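Local coordinates for GDSL-like protein (Collinsella aerofaciens ATCC 25986, PDB 7BXD) that probably hydrolyses ester-linked acyl groups as an acyl-hydrolase of the GDSL family, a branch of the SGNH hydrolase clan, at residues E28-C33 against G64-N69; S37-D42 against I52-H57; I77-D82 against D123-Y128; S111-L116 against E168-G173. All coordinates share one frame; numbering follows the deposited sequence.

Contact 1 joins the edge strand of the parallel sheet to the strand beside it, mainly through backbone bonds. Contact 2, a buried contact, lies on the loops and short helices that follow or precede those same strands; the two touch where N69 reaches T39 and T55 and where C33 packs on W54. Contacts 3 and 4 lie together across the chain's centre from contact 2 and join loops, in contact 3 also the start of helix 127-141; like contact 1 they are partly buried. Their centres are about 12 Å apart, and they touch through K80 with R112 and F127 with P115. Strand pairing in contact 1 gives way to side-chain donors on carbonyls in contact 2, then to turns and a water in each of contacts 3 and 4.

Contact 1: residues E28-C33 against G64-N69; sequences ESTICC and GAVVEN
T30 to C33 and V66 to N69 pair as two neighbouring parallel strands of the central sheet. Backbone bonds weave between them: V66 N to S29 O, I31 N to V66 O at 2.8 Å, E68 N to I31 O, nearly linear at 175°, and C33 N to E68 O at 2.9 Å. The T30 CA hydrogen adds a contact to V66 O. Strand 66-71 is the outermost strand on this side, and strand 30-35 is flanked on its other edge by strand 100-104, the parallel order expected of an SGNH hydrolase core. On the face of T30, C32 and E68, the glutamate crosses obliquely over the threonine. With E68 CG anti to its own carbonyl carbon (chi1 -52°), the chain runs on extended to CD, which rests 3.7 Å from T30 CG2, while OE1 lies 3.8 Å from C32 CB. That carboxylate oxygen also comes close to the like charge of D95, which would probably raise the affinity of one of the two acids for a proton. An alanine at E68 would probably open a gap beside T30 CG2 and C32 CB where the carboxylate now lies. On the other face, I31 CD1 touches A65 CB at 3.7 Å, and C33 SG meets V67 CG1 at 3.6 Å, with T55 of helix 55-61 packed against both C33 and V67.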
loop_
_atom_site.group_PDB
_atom_site.type_symbol
_atom_site.label_atom_id
_atom_site.label_comp_id
_atom_site.label_asym_id
_atom_site.label_seq_id
_atom_site.Cartn_x
_atom_site.Cartn_y
_atom_site.Cartn_z
ATOM N N GLU A 28 10.777 10.969 -16.339
ATOM C CA GLU A 28 11.994 10.262 -16.703
ATOM C C GLU A 28 12.370 9.207 -15.677
ATOM O O GLU A 28 13.462 8.644 -15.754
ATOM C CB GLU A 28 13.156 11.253 -16.886
ATOM N N SER A 29 11.494 8.928 -14.723
ATOM C CA SER A 29 11.843 8.074 -13.602
ATOM C C SER A 29 11.360 6.648 -13.819
ATOM O O SER A 29 10.342 6.411 -14.483
ATOM C CB SER A 29 11.220 8.603 -12.304
ATOM O OG SER A 29 11.900 9.757 -11.809
ATOM N N THR A 30 12.054 5.705 -13.169
ATOM C CA THR A 30 11.519 4.365 -12.928
ATOM C C THR A 30 10.928 4.337 -11.520
ATOM O O THR A 30 11.610 4.687 -10.549
ATOM C CB THR A 30 12.627 3.314 -13.071
ATOM O OG1 THR A 30 13.091 3.326 -14.425
ATOM C CG2 THR A 30 12.126 1.898 -12.756
ATOM N N ILE A 31 9.672 3.898 -11.419
ATOM C CA ILE A 31 8.903 3.947 -10.175
ATOM C C ILE A 31 8.595 2.508 -9.765
ATOM O O ILE A 31 7.894 1.792 -10.493
ATOM C CB ILE A 31 7.606 4.749 -10.365
ATOM C CG1 ILE A 31 7.934 6.170 -10.883
ATOM C CG2 ILE A 31 6.822 4.802 -9.049
ATOM C CD1 ILE A 31 6.703 7.012 -11.204
ATOM N N CYS A 32 9.103 2.092 -8.605
ATOM C CA CYS A 32 8.899 0.740 -8.096
ATOM C C CYS A 32 7.744 0.745 -7.094
ATOM O O CYS A 32 7.841 1.377 -6.038
ATOM C CB CYS A 32 10.191 0.252 -7.445
ATOM S SG CYS A 32 10.052 -1.401 -6.770
ATOM N N CYS A 33 6.634 0.066 -7.448
ATOM C CA CYS A 33 5.413 0.043 -6.641
ATOM C C CYS A 33 5.382 -1.259 -5.838
ATOM O O CYS A 33 5.138 -2.344 -6.401
ATOM C CB CYS A 33 4.190 0.191 -7.555
ATOM S SG CYS A 33 4.239 1.744 -8.489
ATOM N N GLY A 64 5.345 9.459 -19.030
ATOM C CA GLY A 64 6.238 8.466 -19.575
ATOM C C GLY A 64 7.131 7.752 -18.578
ATOM O O GLY A 64 8.076 7.074 -18.981
ATOM N N ALA A 65 6.841 7.860 -17.279
ATOM C CA ALA A 65 7.580 7.087 -16.284
ATOM C C ALA A 65 7.451 5.591 -16.563
ATOM O O ALA A 65 6.438 5.111 -17.087
ATOM C CB ALA A 65 7.022 7.374 -14.893
ATOM N N VAL A 66 8.490 4.845 -16.194
ATOM C CA VAL A 66 8.471 3.392 -16.280
ATOM C C VAL A 66 8.046 2.880 -14.916
ATOM O O VAL A 66 8.660 3.227 -13.904
ATOM C CB VAL A 66 9.851 2.850 -16.676
ATOM C CG1 VAL A 66 9.877 1.317 -16.605
ATOM C CG2 VAL A 66 10.210 3.332 -18.065
ATOM N N VAL A 67 6.989 2.085 -14.865
ATOM C CA VAL A 67 6.394 1.690 -13.594
ATOM C C VAL A 67 6.530 0.183 -13.442
ATOM O O VAL A 67 6.150 -0.573 -14.347
ATOM C CB VAL A 67 4.932 2.153 -13.487
ATOM C CG1 VAL A 67 4.368 1.776 -12.115
ATOM C CG2 VAL A 67 4.836 3.669 -13.686
ATOM N N GLU A 68 7.101 -0.252 -12.317
ATOM C CA GLU A 68 7.289 -1.662 -12.019
ATOM C C GLU A 68 6.322 -2.091 -10.919
ATOM O O GLU A 68 6.176 -1.408 -9.898
ATOM C CB GLU A 68 8.719 -1.920 -11.527
ATOM C CG GLU A 68 9.796 -1.365 -12.447
ATOM C CD GLU A 68 11.186 -1.548 -11.911
ATOM O OE1 GLU A 68 11.371 -1.342 -10.695
ATOM O OE2 GLU A 68 12.095 -1.864 -12.725
ATOM N N ASN A 69 5.695 -3.248 -11.098
ATOM C CA ASN A 69 4.698 -3.773 -10.165
ATOM C C ASN A 69 5.339 -4.862 -9.302
ATOM O O ASN A 69 5.614 -5.961 -9.791
ATOM C CB ASN A 69 3.513 -4.323 -10.955
ATOM C CG ASN A 69 2.359 -4.719 -10.057
ATOM O OD1 ASN A 69 2.542 -5.471 -9.090
ATOM N ND2 ASN A 69 1.164 -4.232 -10.362
#

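Contact 2: residues S37-D42 against I52-H57; sequences STTWGD and ISWTSH
W54 points the edge of its indole at the turn of helix 37-40, the ring slanting across the T39 side chain. Its CG sits between the backbone N and the carbonyl carbon (chi1 58°), which starts the ring on its way toward helix 37-40. NE1 donates to T38 O at 2.8 Å; the oxygen lies in the ring plane, and the indole N-H meets a carbonyl lone pair, though the bond is bent to 135°. Farther along the same edge, T39 OG1 stands 3.5 Å from W54 CZ2. The methyl CG2 of T55 lies over one ring face, displaced toward the rim, and it also meets T39 CG2 at 4.0 Å, the two threonines crossing at about a right angle. Beside them S53, its OG anti to its own backbone N, donates to T39 O at 2.7 Å and accepts from T55 N at 3.2 Å, a capping bond leading into helix 55-61. G41, with positive phi (110°) just past the helix, brings its CA within 4.0 Å of S53 CB, and the I52 CD1 methyl reaches G41 O at 3.4 Å. A phenylalanine in place of W54 would lack NE1 and would probably leave T38 O without this donor. Helix 37-40 begins with S37 of the family's GDS signature, and its carbonyls T38 O and T39 O are each met by a side-chain donor from the 52-57 segment. T39 O also receives N69 ND2, so these two buried carbonyls are met by side-chain donors, T39 O by two of them.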
loop_
_atom_site.group_PDB
_atom_site.type_symbol
_atom_site.label_atom_id
_atom_site.label_comp_id
_atom_site.label_asym_id
_atom_site.label_seq_id
_atom_site.Cartn_x
_atom_site.Cartn_y
_atom_site.Cartn_z
ATOM N N SER A 37 -2.335 -7.005 -2.488
ATOM C CA SER A 37 -3.322 -7.259 -3.541
ATOM C C SER A 37 -3.721 -5.986 -4.274
ATOM O O SER A 37 -4.105 -6.043 -5.458
ATOM C CB SER A 37 -4.609 -7.857 -2.969
ATOM O OG SER A 37 -4.364 -8.915 -2.066
ATOM N N THR A 38 -3.746 -4.850 -3.561
ATOM C CA THR A 38 -4.186 -3.580 -4.134
ATOM C C THR A 38 -3.124 -2.912 -4.982
ATOM O O THR A 38 -3.388 -1.855 -5.565
ATOM C CB THR A 38 -4.717 -2.636 -3.031
ATOM O OG1 THR A 38 -3.700 -2.316 -2.061
ATOM C CG2 THR A 38 -5.933 -3.247 -2.333
ATOM N N THR A 39 -1.929 -3.514 -5.070
ATOM C CA THR A 39 -0.961 -3.201 -6.113
ATOM C C THR A 39 -0.896 -4.306 -7.162
ATOM O O THR A 39 -0.846 -4.008 -8.364
ATOM C CB THR A 39 0.440 -2.939 -5.505
ATOM O OG1 THR A 39 0.378 -1.750 -4.704
ATOM C CG2 THR A 39 1.473 -2.714 -6.579
ATOM N N TRP A 40 -0.912 -5.589 -6.759
ATOM C CA TRP A 40 -0.886 -6.675 -7.743
ATOM C C TRP A 40 -1.985 -6.497 -8.783
ATOM O O TRP A 40 -1.771 -6.766 -9.978
ATOM C CB TRP A 40 -1.060 -8.021 -7.041
ATOM C CG TRP A 40 -0.898 -9.183 -8.000
ATOM C CD1 TRP A 40 0.281 -9.716 -8.434
ATOM C CD2 TRP A 40 -1.948 -9.932 -8.652
ATOM N NE1 TRP A 40 0.036 -10.745 -9.318
ATOM C CE2 TRP A 40 -1.323 -10.899 -9.470
ATOM C CE3 TRP A 40 -3.342 -9.881 -8.603
ATOM C CZ2 TRP A 40 -2.054 -11.793 -10.259
ATOM C CZ3 TRP A 40 -4.078 -10.782 -9.363
ATOM C CH2 TRP A 40 -3.426 -11.714 -10.201
ATOM N N GLY A 41 -3.174 -6.058 -8.341
ATOM C CA GLY A 41 -4.318 -5.876 -9.225
ATOM C C GLY A 41 -5.451 -6.860 -9.036
ATOM O O GLY A 41 -6.142 -7.174 -10.002
ATOM N N ASP A 42 -5.679 -7.328 -7.799
ATOM C CA ASP A 42 -6.786 -8.250 -7.544
ATOM C C ASP A 42 -8.096 -7.517 -7.765
ATOM O O ASP A 42 -8.297 -6.409 -7.255
ATOM C CB ASP A 42 -6.648 -8.732 -6.094
ATOM C CG ASP A 42 -7.588 -9.863 -5.710
ATOM O OD1 ASP A 42 -8.638 -10.069 -6.341
ATOM O OD2 ASP A 42 -7.240 -10.542 -4.711
ATOM N N ILE A 52 -4.455 -4.855 -15.062
ATOM C CA ILE A 52 -5.555 -3.979 -14.660
ATOM C C ILE A 52 -5.184 -3.064 -13.506
ATOM O O ILE A 52 -5.978 -2.169 -13.161
ATOM C CB ILE A 52 -6.871 -4.728 -14.336
ATOM C CG1 ILE A 52 -6.783 -5.499 -13.007
ATOM C CG2 ILE A 52 -7.273 -5.647 -15.494
ATOM C CD1 ILE A 52 -8.149 -5.889 -12.456
ATOM N N SER A 53 -4.028 -3.267 -12.874
ATOM C CA SER A 53 -3.682 -2.493 -11.689
ATOM C C SER A 53 -3.518 -1.015 -12.045
ATOM O O SER A 53 -3.275 -0.640 -13.200
ATOM C CB SER A 53 -2.356 -2.997 -11.129
ATOM O OG SER A 53 -1.960 -2.178 -10.030
ATOM N N TRP A 54 -3.629 -0.163 -11.018
ATOM C CA TRP A 54 -3.277 1.243 -11.188
ATOM C C TRP A 54 -1.875 1.405 -11.748
ATOM O O TRP A 54 -1.591 2.407 -12.430
ATOM C CB TRP A 54 -3.436 1.991 -9.862
ATOM C CG TRP A 54 -2.630 1.454 -8.721
ATOM C CD1 TRP A 54 -3.041 0.508 -7.805
ATOM C CD2 TRP A 54 -1.295 1.829 -8.331
ATOM N NE1 TRP A 54 -2.049 0.290 -6.874
ATOM C CE2 TRP A 54 -0.967 1.084 -7.171
ATOM C CE3 TRP A 54 -0.350 2.745 -8.835
ATOM C CZ2 TRP A 54 0.246 1.241 -6.504
ATOM C CZ3 TRP A 54 0.859 2.904 -8.160
ATOM C CH2 TRP A 54 1.147 2.148 -7.018
ATOM N N THR A 55 -0.961 0.448 -11.472
ATOM C CA THR A 55 0.410 0.588 -11.971
ATOM C C THR A 55 0.454 0.633 -13.492
ATOM O O THR A 55 1.372 1.231 -14.072
ATOM C CB THR A 55 1.290 -0.576 -11.492
ATOM O OG1 THR A 55 0.767 -1.839 -11.929
ATOM C CG2 THR A 55 1.380 -0.592 -9.961
ATOM N N SER A 56 -0.511 -0.003 -14.152
ATOM C CA SER A 56 -0.512 -0.066 -15.620
ATOM C C SER A 56 -0.928 1.251 -16.259
ATOM O O SER A 56 -0.680 1.453 -17.459
ATOM C CB SER A 56 -1.441 -1.185 -16.111
ATOM O OG SER A 56 -2.808 -0.845 -15.910
ATOM N N HIS A 57 -1.572 2.138 -15.496
ATOM C CA HIS A 57 -2.011 3.434 -15.995
ATOM C C HIS A 57 -1.056 4.555 -15.607
ATOM O O HIS A 57 -1.074 5.623 -16.224
ATOM C CB HIS A 57 -3.389 3.780 -15.398
ATOM C CG HIS A 57 -4.469 2.815 -15.752
ATOM N ND1 HIS A 57 -5.192 2.921 -16.914
ATOM C CD2 HIS A 57 -4.967 1.745 -15.083
ATOM C CE1 HIS A 57 -6.075 1.938 -16.962
ATOM N NE2 HIS A 57 -5.966 1.215 -15.858
#

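Contact 3: residues I77-D82 against D123-Y128; sequences IAIKAD and DAHEFY
The turn D123-E126 leans on I79, with A124 and H125 doing most of the touching. D123 opens it: its OD1 accepts from H125 N at 2.9 Å, from above the carboxylate plane, and from H125 ND1 at 3.0 Å through the syn lone pair. Because the oxygen lies in the imidazole plane, this second bond fixes how the ring is turned. A124 follows, and its carbonyl takes the backbone N of I79 at 2.9 Å, while its CB meets the I79 CD1 methyl. The same carbonyl oxygen lies 3.4 Å from A78 CB. Next comes H125, whose ring face receives I79 CB in a CH-pi contact, 4.0 Å from the ring centroid and offset toward the rim; I79 CG2 is nearer still to NE2, at 3.4 Å. The H125 CA hydrogen points at I79 O, and one water donates to both I79 O and H125 O, at 2.7 Å each, sewing the two backbones together a second time. E126 occupies the N-cap position before helix 127-141, its carboxylate going to S121. In F127, the first residue of that helix, CG anti to the backbone N (chi1 -165°) sends the ring toward I77, and CE1 lies 3.9 Å from I77 CD1. I77 also packs on A130 and L134, and its N, with that of A78, is bonded to D109. What results is a type I beta turn with an Asx turn set inside it, leading straight into the N-terminus of a helix and holding the 77-82 loop against that end.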
loop_
_atom_site.group_PDB
_atom_site.type_symbol
_atom_site.label_atom_id
_atom_site.label_comp_id
_atom_site.label_asym_id
_atom_site.label_seq_id
_atom_site.Cartn_x
_atom_site.Cartn_y
_atom_site.Cartn_z
ATOM N N ILE A 77 2.653 -5.988 5.730
ATOM C CA ILE A 77 3.933 -5.302 5.900
ATOM C C ILE A 77 4.831 -6.086 6.850
ATOM O O ILE A 77 6.017 -6.323 6.560
ATOM C CB ILE A 77 3.718 -3.845 6.340
ATOM C CG1 ILE A 77 3.130 -3.047 5.154
ATOM C CG2 ILE A 77 5.042 -3.194 6.804
ATOM C CD1 ILE A 77 2.863 -1.574 5.439
ATOM N N ALA A 78 4.271 -6.526 7.991
ATOM C CA ALA A 78 5.057 -7.166 9.041
ATOM C C ALA A 78 5.172 -8.674 8.867
ATOM O O ALA A 78 4.289 -9.344 8.297
ATOM C CB ALA A 78 4.436 -6.912 10.403
ATOM N N ILE A 79 6.268 -9.218 9.422
ATOM C CA ILE A 79 6.448 -10.663 9.487
ATOM C C ILE A 79 5.441 -11.259 10.454
ATOM O O ILE A 79 5.206 -10.712 11.536
ATOM C CB ILE A 79 7.865 -11.019 9.986
ATOM C CG1 ILE A 79 8.931 -10.344 9.134
ATOM C CG2 ILE A 79 8.034 -12.536 10.008
ATOM C CD1 ILE A 79 10.360 -10.658 9.603
ATOM N N LYS A 80 4.893 -12.418 10.096
ATOM C CA LYS A 80 4.041 -13.208 10.982
ATOM C C LYS A 80 4.258 -14.682 10.651
ATOM O O LYS A 80 4.500 -15.030 9.494
ATOM C CB LYS A 80 2.557 -12.799 10.849
ATOM C CG LYS A 80 1.696 -13.219 12.040
ATOM C CD LYS A 80 0.269 -12.721 11.937
ATOM C CE LYS A 80 -0.488 -13.055 13.222
ATOM N NZ LYS A 80 -1.960 -13.194 13.074
ATOM N N ALA A 81 4.164 -15.549 11.665
ATOM C CA ALA A 81 4.621 -16.924 11.470
ATOM C C ALA A 81 3.786 -17.721 10.469
ATOM O O ALA A 81 4.238 -18.784 10.032
ATOM C CB ALA A 81 4.677 -17.653 12.800
ATOM N N ASP A 82 2.591 -17.252 10.106
ATOM C CA ASP A 82 1.700 -17.990 9.226
ATOM C C ASP A 82 1.974 -17.762 7.747
ATOM O O ASP A 82 1.345 -18.423 6.916
ATOM C CB ASP A 82 0.223 -17.711 9.567
ATOM C CG ASP A 82 -0.169 -16.254 9.391
ATOM O OD1 ASP A 82 0.713 -15.357 9.378
ATOM O OD2 ASP A 82 -1.397 -16.013 9.284
ATOM N N ASP A 123 11.029 -4.482 16.164
ATOM C CA ASP A 123 10.587 -5.853 15.932
ATOM C C ASP A 123 9.785 -5.870 14.633
ATOM O O ASP A 123 8.711 -5.273 14.558
ATOM C CB ASP A 123 9.687 -6.273 17.084
ATOM C CG ASP A 123 9.224 -7.719 16.992
ATOM O OD1 ASP A 123 9.499 -8.385 15.966
ATOM O OD2 ASP A 123 8.553 -8.195 17.945
ATOM N N ALA A 124 10.317 -6.532 13.597
ATOM C CA ALA A 124 9.628 -6.597 12.312
ATOM C C ALA A 124 8.363 -7.446 12.346
ATOM O O ALA A 124 7.651 -7.482 11.334
ATOM C CB ALA A 124 10.594 -7.092 11.229
ATOM N N HIS A 125 8.055 -8.095 13.472
ATOM C CA HIS A 125 6.749 -8.709 13.695
ATOM C C HIS A 125 5.714 -7.722 14.233
ATOM O O HIS A 125 4.535 -8.083 14.316
ATOM C CB HIS A 125 6.861 -9.872 14.687
ATOM C CG HIS A 125 7.745 -10.967 14.208
ATOM N ND1 HIS A 125 9.106 -10.948 14.419
ATOM C CD2 HIS A 125 7.482 -12.101 13.524
ATOM C CE1 HIS A 125 9.642 -12.047 13.913
ATOM N NE2 HIS A 125 8.682 -12.749 13.336
ATOM N N GLU A 126 6.121 -6.526 14.665
ATOM C CA GLU A 126 5.184 -5.496 15.092
ATOM C C GLU A 126 5.022 -4.501 13.948
ATOM O O GLU A 126 5.955 -4.279 13.177
ATOM C CB GLU A 126 5.700 -4.764 16.335
ATOM C CG GLU A 126 5.677 -5.579 17.610
ATOM C CD GLU A 126 6.224 -4.829 18.818
ATOM O OE1 GLU A 126 6.961 -3.833 18.655
ATOM O OE2 GLU A 126 5.946 -5.283 19.969
ATOM N N PHE A 127 3.839 -3.890 13.834
ATOM C CA PHE A 127 3.627 -2.974 12.722
ATOM C C PHE A 127 4.594 -1.800 12.762
ATOM O O PHE A 127 5.183 -1.438 11.733
ATOM C CB PHE A 127 2.191 -2.483 12.707
ATOM C CG PHE A 127 1.820 -1.835 11.405
ATOM C CD1 PHE A 127 1.690 -2.598 10.235
ATOM C CD2 PHE A 127 1.574 -0.461 11.341
ATOM C CE1 PHE A 127 1.346 -2.000 9.050
ATOM C CE2 PHE A 127 1.222 0.115 10.142
ATOM C CZ PHE A 127 1.104 -0.653 9.000
ATOM N N TYR A 128 4.735 -1.154 13.928
ATOM C CA TYR A 128 5.689 -0.035 14.024
ATOM C C TYR A 128 7.078 -0.474 13.598
ATOM O O TYR A 128 7.794 0.273 12.911
ATOM C CB TYR A 128 5.752 0.551 15.443
ATOM C CG TYR A 128 4.701 1.586 15.790
ATOM C CD1 TYR A 128 4.877 2.926 15.436
ATOM C CD2 TYR A 128 3.570 1.250 16.541
ATOM C CE1 TYR A 128 3.975 3.901 15.810
ATOM C CE2 TYR A 128 2.648 2.221 16.904
ATOM C CZ TYR A 128 2.847 3.542 16.531
ATOM O OH TYR A 128 1.896 4.488 16.877
HETATM O O HOH W 1 3.285 -10.299 13.366
#

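Contact 4: residues S111-L116 against E168-G173; sequences SRNVPL and ELNHLG
N113 and L172 bring their backbones closest, CA to CA at 6.1 Å, in two loops without mutual strand or helix pairing. N113 has positive phi (65°), and N170 to G173 form a type I beta turn. N113 carries the contact: its OD1 lies 2.7 Å from H171 N in a weak, bent hydrogen bond and 3.2 Å from N170 CB. Its amide is turned to lie nearly parallel to the H171 ring, their planes 15° apart, while the N170 side chain slides past that of N113 in the opposite direction. N113 ND2 donates to a water 3.0 Å off, and this water also lies close to S111 O, one of several acceptors within its reach, and sits over the centre of one face of the imidazole. Within the turn, N170 OD1 takes L172 N at 2.9 Å from above its carbonyl plane, forming an Asx turn. L172 lays its CD1 methyl on the backbone, 3.5 Å from V114 O and 3.8 Å from P115 CA. The 111-116 loop leaves helix 107-111 and leads toward helix 127-141, whereas the turn precedes helix 176-189; Y179 of that helix bonds to V114 O and touches L172, and N170 ND2 reaches back to F110 O.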
loop_
_atom_site.group_PDB
_atom_site.type_symbol
_atom_site.label_atom_id
_atom_site.label_comp_id
_atom_site.label_asym_id
_atom_site.label_seq_id
_atom_site.Cartn_x
_atom_site.Cartn_y
_atom_site.Cartn_z
ATOM N N SER A 111 -6.179 -6.519 9.161
ATOM C CA SER A 111 -7.184 -7.574 9.090
ATOM C C SER A 111 -6.683 -8.904 9.639
ATOM O O SER A 111 -7.504 -9.734 10.055
ATOM C CB SER A 111 -7.729 -7.719 7.663
ATOM O OG SER A 111 -6.791 -8.307 6.792
ATOM N N ARG A 112 -5.370 -9.144 9.632
ATOM C CA ARG A 112 -4.805 -10.400 10.113
ATOM C C ARG A 112 -4.016 -10.230 11.408
ATOM O O ARG A 112 -3.176 -11.065 11.732
ATOM C CB ARG A 112 -3.997 -11.094 9.005
ATOM C CG ARG A 112 -4.790 -11.330 7.728
ATOM C CD ARG A 112 -6.070 -12.086 8.017
ATOM N NE ARG A 112 -6.659 -12.623 6.797
ATOM C CZ ARG A 112 -7.953 -12.867 6.646
ATOM N NH1 ARG A 112 -8.792 -12.608 7.640
ATOM N NH2 ARG A 112 -8.409 -13.354 5.500
ATOM N N ASN A 113 -4.303 -9.184 12.187
ATOM C CA ASN A 113 -3.927 -9.147 13.599
ATOM C C ASN A 113 -2.414 -9.131 13.813
ATOM O O ASN A 113 -1.873 -9.845 14.650
ATOM C CB ASN A 113 -4.639 -10.277 14.341
ATOM C CG ASN A 113 -6.107 -10.139 14.171
ATOM O OD1 ASN A 113 -6.671 -9.130 14.582
ATOM N ND2 ASN A 113 -6.743 -11.092 13.498
ATOM N N VAL A 114 -1.729 -8.292 13.055
ATOM C CA VAL A 114 -0.320 -8.002 13.361
ATOM C C VAL A 114 -0.265 -7.124 14.608
ATOM O O VAL A 114 -0.932 -6.070 14.651
ATOM C CB VAL A 114 0.328 -7.295 12.161
ATOM C CG1 VAL A 114 1.632 -6.612 12.554
ATOM C CG2 VAL A 114 0.533 -8.302 11.048
ATOM N N PRO A 115 0.486 -7.505 15.639
ATOM C CA PRO A 115 0.604 -6.637 16.818
ATOM C C PRO A 115 1.129 -5.257 16.437
ATOM O O PRO A 115 2.046 -5.121 15.625
ATOM C CB PRO A 115 1.593 -7.391 17.716
ATOM C CG PRO A 115 1.517 -8.842 17.265
ATOM C CD PRO A 115 1.317 -8.716 15.762
ATOM N N LEU A 116 0.579 -4.218 17.061
ATOM C CA LEU A 116 0.943 -2.868 16.650
ATOM C C LEU A 116 2.357 -2.498 17.098
ATOM O O LEU A 116 3.125 -1.927 16.329
ATOM C CB LEU A 116 -0.103 -1.892 17.193
ATOM C CG LEU A 116 -0.108 -0.508 16.580
ATOM C CD1 LEU A 116 -0.637 -0.554 15.126
ATOM C CD2 LEU A 116 -0.963 0.464 17.405
ATOM N N GLU A 168 -14.414 -1.417 12.040
ATOM C CA GLU A 168 -14.601 -2.512 12.982
ATOM C C GLU A 168 -13.296 -2.812 13.718
ATOM O O GLU A 168 -12.204 -2.405 13.298
ATOM C CB GLU A 168 -15.111 -3.763 12.256
ATOM C CG GLU A 168 -16.489 -3.584 11.687
ATOM C CD GLU A 168 -16.988 -4.843 11.044
ATOM O OE1 GLU A 168 -16.310 -5.403 10.166
ATOM O OE2 GLU A 168 -18.083 -5.276 11.460
ATOM N N LEU A 169 -13.389 -3.575 14.805
ATOM C CA LEU A 169 -12.201 -3.988 15.535
ATOM C C LEU A 169 -11.691 -5.304 14.984
ATOM O O LEU A 169 -12.475 -6.237 14.749
ATOM C CB LEU A 169 -12.508 -4.188 17.009
ATOM C CG LEU A 169 -13.026 -2.937 17.742
ATOM C CD1 LEU A 169 -13.400 -3.275 19.179
ATOM C CD2 LEU A 169 -12.040 -1.772 17.687
ATOM N N ASN A 170 -10.380 -5.394 14.810
ATOM C CA ASN A 170 -9.760 -6.683 14.542
ATOM C C ASN A 170 -9.734 -7.512 15.827
ATOM O O ASN A 170 -10.280 -7.116 16.863
ATOM C CB ASN A 170 -8.401 -6.507 13.848
ATOM C CG ASN A 170 -7.298 -5.961 14.757
ATOM O OD1 ASN A 170 -7.465 -5.796 15.977
ATOM N ND2 ASN A 170 -6.152 -5.660 14.151
ATOM N N HIS A 171 -9.109 -8.690 15.766
ATOM C CA HIS A 171 -9.102 -9.559 16.946
ATOM C C HIS A 171 -8.182 -9.034 18.054
ATOM O O HIS A 171 -8.215 -9.551 19.179
ATOM C CB HIS A 171 -8.764 -11.006 16.538
ATOM C CG HIS A 171 -9.785 -11.619 15.615
ATOM N ND1 HIS A 171 -9.515 -12.673 14.761
ATOM C CD2 HIS A 171 -11.076 -11.280 15.388
ATOM C CE1 HIS A 171 -10.604 -12.965 14.068
ATOM N NE2 HIS A 171 -11.571 -12.150 14.449
ATOM N N LEU A 172 -7.371 -8.022 17.765
ATOM C CA LEU A 172 -6.571 -7.358 18.790
ATOM C C LEU A 172 -7.280 -6.155 19.398
ATOM O O LEU A 172 -6.692 -5.453 20.236
ATOM C CB LEU A 172 -5.223 -6.901 18.202
ATOM C CG LEU A 172 -4.403 -8.017 17.552
ATOM C CD1 LEU A 172 -3.108 -7.462 17.024
ATOM C CD2 LEU A 172 -4.122 -9.142 18.532
ATOM N N GLY A 173 -8.502 -5.862 18.977
ATOM C CA GLY A 173 -9.205 -4.719 19.537
ATOM C C GLY A 173 -8.810 -3.389 18.923
ATOM O O GLY A 173 -9.074 -2.338 19.526
HETATM O O HOH W 2 -9.208 -9.566 12.554
#